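Local coordinates for periplasmic protein-probably involved in high-affinity Fe2+ transport (PDB 5I0Y), which binds copper at a periplasmic site required for iron transport and takes part in the uptake of iron, probably as Fe2+, in uropathogenic Escherichia coli, at the interface of chains A and B. Residues are numbered along the deposited sequence; one frame, centred on the assembly and turned at random. Chains: chain A/B, Periplasmic protein-probably involved in high-affinity Fe2+ transport.

Contact 1: the interface of chains A and B. Residues chain A 64, 66-68, 89-90, 98; chain B 66-67, 123-124.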
# COMPACT_ATOMS: atom_id res chain seq x y z
N TRP A 64 5.66 -6.17 -3.14
CA TRP A 64 4.36 -5.90 -3.72
C TRP A 64 4.24 -4.46 -4.11
O TRP A 64 4.72 -3.57 -3.40
CB TRP A 64 3.29 -6.24 -2.69
CG TRP A 64 1.92 -6.25 -3.30
CD1 TRP A 64 1.50 -6.95 -4.44
CD2 TRP A 64 0.73 -5.54 -2.81
NE1 TRP A 64 0.17 -6.70 -4.69
CE2 TRP A 64 -0.35 -5.89 -3.72
CE3 TRP A 64 0.47 -4.71 -1.73
CZ2 TRP A 64 -1.63 -5.39 -3.56
CZ3 TRP A 64 -0.83 -4.22 -1.57
CH2 TRP A 64 -1.86 -4.57 -2.46
N PRO A 66 1.77 -1.62 -4.17
CA PRO A 66 0.47 -1.34 -3.58
C PRO A 66 -0.18 -0.15 -4.26
O PRO A 66 0.49 0.55 -5.03
CB PRO A 66 0.85 -0.97 -2.15
CG PRO A 66 2.15 -0.21 -2.33
CD PRO A 66 2.85 -0.86 -3.51
N TYR A 67 -1.46 0.06 -3.99
CA TYR A 67 -2.20 1.25 -4.44
C TYR A 67 -2.38 1.33 -5.95
O TYR A 67 -2.66 2.39 -6.47
CB TYR A 67 -1.60 2.56 -3.87
CG TYR A 67 -1.83 2.69 -2.39
CD1 TYR A 67 -2.98 3.29 -1.87
CD2 TYR A 67 -0.90 2.17 -1.49
CE1 TYR A 67 -3.18 3.39 -0.50
CE2 TYR A 67 -1.09 2.28 -0.12
CZ TYR A 67 -2.22 2.87 0.36
OH TYR A 67 -2.34 2.94 1.74
N LEU A 68 -2.29 0.20 -6.64
CA LEU A 68 -2.59 0.17 -8.08
C LEU A 68 -4.09 0.22 -8.31
O LEU A 68 -4.87 -0.21 -7.45
CB LEU A 68 -1.97 -1.05 -8.75
CG LEU A 68 -0.43 -1.11 -8.71
CD1 LEU A 68 0.09 -2.35 -9.39
CD2 LEU A 68 0.16 0.14 -9.35
N PRO A 89 -7.83 -4.41 -4.31
CA PRO A 89 -6.70 -4.87 -3.51
C PRO A 89 -7.18 -5.86 -2.45
O PRO A 89 -8.22 -5.64 -1.83
CB PRO A 89 -6.16 -3.59 -2.84
CG PRO A 89 -7.10 -2.49 -3.22
CD PRO A 89 -8.28 -3.06 -3.94
N MET A 90 -6.42 -6.92 -2.26
CA MET A 90 -6.84 -8.00 -1.38
C MET A 90 -5.66 -8.56 -0.64
O MET A 90 -4.50 -8.33 -1.02
CB MET A 90 -7.45 -9.14 -2.19
CG MET A 90 -8.51 -8.69 -3.18
SD MET A 90 -9.43 -10.10 -3.84
CE MET A 90 -10.61 -10.26 -2.52
N TYR A 98 -4.11 -8.33 -6.25
CA TYR A 98 -5.29 -7.69 -6.80
C TYR A 98 -6.12 -8.76 -7.46
O TYR A 98 -5.57 -9.63 -8.12
CB TYR A 98 -4.93 -6.61 -7.84
CG TYR A 98 -4.06 -5.51 -7.27
CD1 TYR A 98 -4.62 -4.40 -6.65
CD2 TYR A 98 -2.67 -5.60 -7.35
CE1 TYR A 98 -3.82 -3.40 -6.12
CE2 TYR A 98 -1.85 -4.60 -6.82
CZ TYR A 98 -2.42 -3.51 -6.21
OH TYR A 98 -1.62 -2.51 -5.69
N PRO B 66 -0.01 -2.05 4.11
CA PRO B 66 -0.63 -1.06 3.22
C PRO B 66 -2.08 -0.77 3.58
O PRO B 66 -2.67 -1.50 4.39
CB PRO B 66 -0.54 -1.76 1.86
CG PRO B 66 -0.82 -3.20 2.20
CD PRO B 66 -0.18 -3.41 3.58
N TYR B 67 -2.63 0.30 3.01
CA TYR B 67 -4.07 0.63 3.12
C TYR B 67 -4.51 1.02 4.52
O TYR B 67 -5.71 0.98 4.82
CB TYR B 67 -4.96 -0.47 2.53
CG TYR B 67 -4.73 -0.61 1.05
CD1 TYR B 67 -5.41 0.20 0.14
CD2 TYR B 67 -3.82 -1.54 0.57
CE1 TYR B 67 -5.19 0.07 -1.23
CE2 TYR B 67 -3.59 -1.67 -0.79
CZ TYR B 67 -4.26 -0.87 -1.67
OH TYR B 67 -3.99 -1.04 -3.01
N GLY B 123 -10.18 0.14 1.74
CA GLY B 123 -10.58 -0.64 0.57
C GLY B 123 -9.81 -1.90 0.24
O GLY B 123 -9.95 -2.45 -0.86
N MET B 124 -8.98 -2.38 1.17
CA MET B 124 -8.34 -3.67 0.99
C MET B 124 -9.27 -4.74 1.55
O MET B 124 -9.83 -4.57 2.64
CB MET B 124 -6.96 -3.74 1.65
CG MET B 124 -6.36 -5.13 1.64
SD MET B 124 -4.66 -5.18 2.21
CE MET B 124 -3.79 -5.17 0.65
O HOH W 1 -5.35 0.39 -4.78
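A:Tyr67 and B:Tyr67 both set CG anti to their own carbonyl carbon and beside the backbone N, with chi1 -69° in A:Tyr67 and nearly the same in its twin. From there the two side chains slide past each other in opposite directions. Their rings stack with centroids 4.4 Å apart and planes turned by 19°. The overlap is offset: CE1 of A:Tyr67 lies 3.9 Å from CD1 of B:Tyr67, near the rims.

Each phenol tip reaches the backbone of the other chain. A:Tyr67 N donates to the phenol oxygen OH of B:Tyr67 at 2.9 Å. B:Tyr67 N returns the same bond to A:Tyr67 OH. Both bonds are bent at the hydrogen. The pair forms a reciprocal lock between the two copies of the FetP mixed beta sandwich in the deposited assembly, whose two-fold pairing may be the working dimer. Both tyrosines have positive phi, in the loop just before strand 69-76.

A second partner grips the B:Tyr67 hydroxyl. Water 1 lies in the plane of the ring, at its edge, and links OH to the carbonyl oxygen of A:Leu68. The amide of A:Leu68 donates to A:Tyr98 OH, a nearly straight bond that ties the receiving loop to strand 95-102.

The B:Tyr67 ring lies between A:Tyr67 on one face and A:Pro89 on the other. A:Pro89 crosses at about a right angle, and its CB comes within 3.5 Å of the phenol carbon CZ. A:Trp64 sends its six-membered ring to the edge of B:Tyr67, with CZ3 in the tyrosine plane. The phenol is thus fixed by polar contacts at its tip and by carbon packing on both faces and at the edge; A:Pro89 and A:Trp64 bear on its outer half.

A:Trp64 and B:Met124 meet tip to tip. The methionine chain runs out straight and bends at chi3, -98°, which puts its methyl CE 3.7 Å from CH2 of A:Trp64 and 3.6 Å from the carbonyl oxygen O of A:Met90.

Contact 2: the interface of chains A and B. Residues chain A 59, 63, 66-67, 124-125; chain B 64, 66, 90-91, 96.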
# COMPACT_ATOMS: atom_id res chain seq x y z
N PHE A 59 10.50 0.93 -4.68
CA PHE A 59 10.22 -0.45 -4.28
C PHE A 59 11.40 -1.40 -4.50
O PHE A 59 12.00 -1.40 -5.57
CB PHE A 59 8.94 -0.96 -4.99
CG PHE A 59 7.73 -0.12 -4.68
CD1 PHE A 59 7.07 -0.23 -3.46
CD2 PHE A 59 7.28 0.85 -5.58
CE1 PHE A 59 5.97 0.58 -3.17
CE2 PHE A 59 6.18 1.65 -5.30
CZ PHE A 59 5.53 1.52 -4.08
N GLU A 63 9.09 -6.78 -3.84
CA GLU A 63 8.08 -6.11 -3.03
C GLU A 63 6.79 -5.98 -3.82
O GLU A 63 6.81 -5.70 -5.01
CB GLU A 63 8.59 -4.73 -2.61
CG GLU A 63 7.71 -4.00 -1.62
CD GLU A 63 8.38 -2.78 -1.04
OE1 GLU A 63 9.60 -2.58 -1.26
OE2 GLU A 63 7.67 -2.01 -0.35
N PRO A 66 1.77 -1.62 -4.17
CA PRO A 66 0.47 -1.34 -3.58
C PRO A 66 -0.18 -0.15 -4.26
O PRO A 66 0.49 0.55 -5.03
CB PRO A 66 0.85 -0.97 -2.15
CG PRO A 66 2.15 -0.21 -2.33
CD PRO A 66 2.85 -0.86 -3.51
N TYR A 67 -1.46 0.06 -3.99
CA TYR A 67 -2.20 1.25 -4.44
C TYR A 67 -2.38 1.33 -5.95
O TYR A 67 -2.66 2.39 -6.47
CB TYR A 67 -1.60 2.56 -3.87
CG TYR A 67 -1.83 2.69 -2.39
CD1 TYR A 67 -2.98 3.29 -1.87
CD2 TYR A 67 -0.90 2.17 -1.49
CE1 TYR A 67 -3.18 3.39 -0.50
CE2 TYR A 67 -1.09 2.28 -0.12
CZ TYR A 67 -2.22 2.87 0.36
OH TYR A 67 -2.34 2.94 1.74
N MET A 124 -1.62 7.24 -3.31
CA MET A 124 -0.27 7.13 -2.76
C MET A 124 0.58 8.22 -3.39
O MET A 124 0.60 8.36 -4.61
CB MET A 124 0.32 5.75 -3.02
CG MET A 124 1.83 5.71 -2.76
SD MET A 124 2.57 4.06 -2.82
CE MET A 124 2.42 3.55 -1.10
N HIS A 125 1.26 8.99 -2.55
CA HIS A 125 2.01 10.18 -2.95
C HIS A 125 3.47 9.92 -2.92
O HIS A 125 4.05 9.73 -1.86
CB HIS A 125 1.66 11.32 -1.99
CG HIS A 125 0.25 11.78 -2.13
ND1 HIS A 125 -0.76 11.25 -1.41
CD2 HIS A 125 -0.30 12.73 -2.96
CE1 HIS A 125 -1.91 11.84 -1.79
NE2 HIS A 125 -1.62 12.76 -2.72
N TRP B 64 5.69 -4.12 4.69
CA TRP B 64 4.89 -2.94 4.94
C TRP B 64 3.43 -3.29 5.08
O TRP B 64 2.92 -4.20 4.43
CB TRP B 64 5.06 -1.96 3.78
CG TRP B 64 4.47 -0.61 4.04
CD1 TRP B 64 4.68 0.20 5.15
CD2 TRP B 64 3.53 0.11 3.20
NE1 TRP B 64 3.97 1.36 5.05
CE2 TRP B 64 3.26 1.38 3.89
CE3 TRP B 64 2.93 -0.13 1.97
CZ2 TRP B 64 2.43 2.35 3.35
CZ3 TRP B 64 2.07 0.86 1.45
CH2 TRP B 64 1.82 2.06 2.13
N PRO B 66 -0.01 -2.05 4.11
CA PRO B 66 -0.63 -1.06 3.22
C PRO B 66 -2.08 -0.77 3.58
O PRO B 66 -2.67 -1.50 4.39
CB PRO B 66 -0.54 -1.76 1.86
CG PRO B 66 -0.82 -3.20 2.20
CD PRO B 66 -0.18 -3.41 3.58
N MET B 90 2.52 7.14 1.22
CA MET B 90 3.57 7.77 0.43
C MET B 90 4.63 6.75 0.07
O MET B 90 4.70 5.68 0.64
CB MET B 90 4.25 8.88 1.24
CG MET B 90 3.28 9.85 1.87
SD MET B 90 4.03 11.36 2.52
CE MET B 90 4.18 12.31 1.02
N VAL B 91 5.44 7.10 -0.92
CA VAL B 91 6.64 6.34 -1.21
C VAL B 91 7.84 7.28 -1.41
O VAL B 91 7.73 8.29 -2.11
CB VAL B 91 6.44 5.33 -2.37
CG1 VAL B 91 6.15 6.02 -3.69
CG2 VAL B 91 7.63 4.36 -2.46
N PRO B 96 7.82 2.54 0.98
CA PRO B 96 6.55 3.19 1.34
C PRO B 96 6.44 3.49 2.83
O PRO B 96 7.07 2.82 3.65
CB PRO B 96 5.51 2.13 0.95
CG PRO B 96 6.25 0.84 1.05
CD PRO B 96 7.66 1.13 0.60
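The indole of B:Trp64 lies between two prolines of its own chain and points its six-membered rim at chain A, where CH2 touches A:Met124 CE and A:Tyr67 CE2. B:Pro96 CB sits over one face and B:Pro66 CA over the other, both offset toward the rim. In this Fe2+ transport family protein, the two prolines appear to fix the tilt of the indole, so that its rim, not a face, meets the partner. Its CZ3 lies in the plane of the A:Tyr67 ring, at the edge, and the side chains cross at about a right angle. A:Pro66 also crosses the indole, with CG 3.9 Å from CZ3.

The ring of A:Phe59 has B:Val91 CG2 on one face, 3.9 Å from CZ. The carboxylate carbon CD of A:Glu63 lies in plane at the phenyl edge.

A:Met124 reaches the tryptophan tip to tip. Its CG is anti to the backbone N, chi1 167°, and the chain bends at chi3. This brings CE to 3.6 Å from B:Trp64 CH2. The same methyl lies 4.0 Å from B:Pro96 CB, while the sulfur SD runs across B:Val91.

A:Glu63 extends beyond CG and meets B:Pro96 end on. Its carboxylate oxygen OE2 packs against ring carbons, 3.3 Å from the proline CD, with CG of B:Pro96 also near.

Beyond A:Met124, strands 125-126 of chain A and 88-92 of chain B form a parallel bridge between A:His125 and B:Met90. B:Val91 N donates to A:His125 O at 3.1 Å, 151° at the hydrogen. The N-H comes from above the carbonyl plane, 46° out of it. B:Met90 belongs to the copper site of its chain, so the bridge places the partner's backbone beside a metal-binding residue. The B:Met90 side chain bends at chi3, and its CE lies 4.0 Å from A:His125 CB.

Contact 1 and contact 2 have centres about 9 Å apart, measured between the means of their C-alpha atoms. They share A:Pro66, A:Tyr67 and B:Pro66, and they are neighbouring patches of one two-fold interface. Trp64, Met90 and Met124 occur in both with the chains exchanged, so each patch partly mirrors the other. Contact 1 adds the paired tyrosines near the middle, and contact 2 adds the outer bridge between strands. Met90 is a copper ligand, and its strand 88-92 lines both contacts. If this pairing also holds outside the crystal, it could help to shape the metal sites, although the structure alone does not show this.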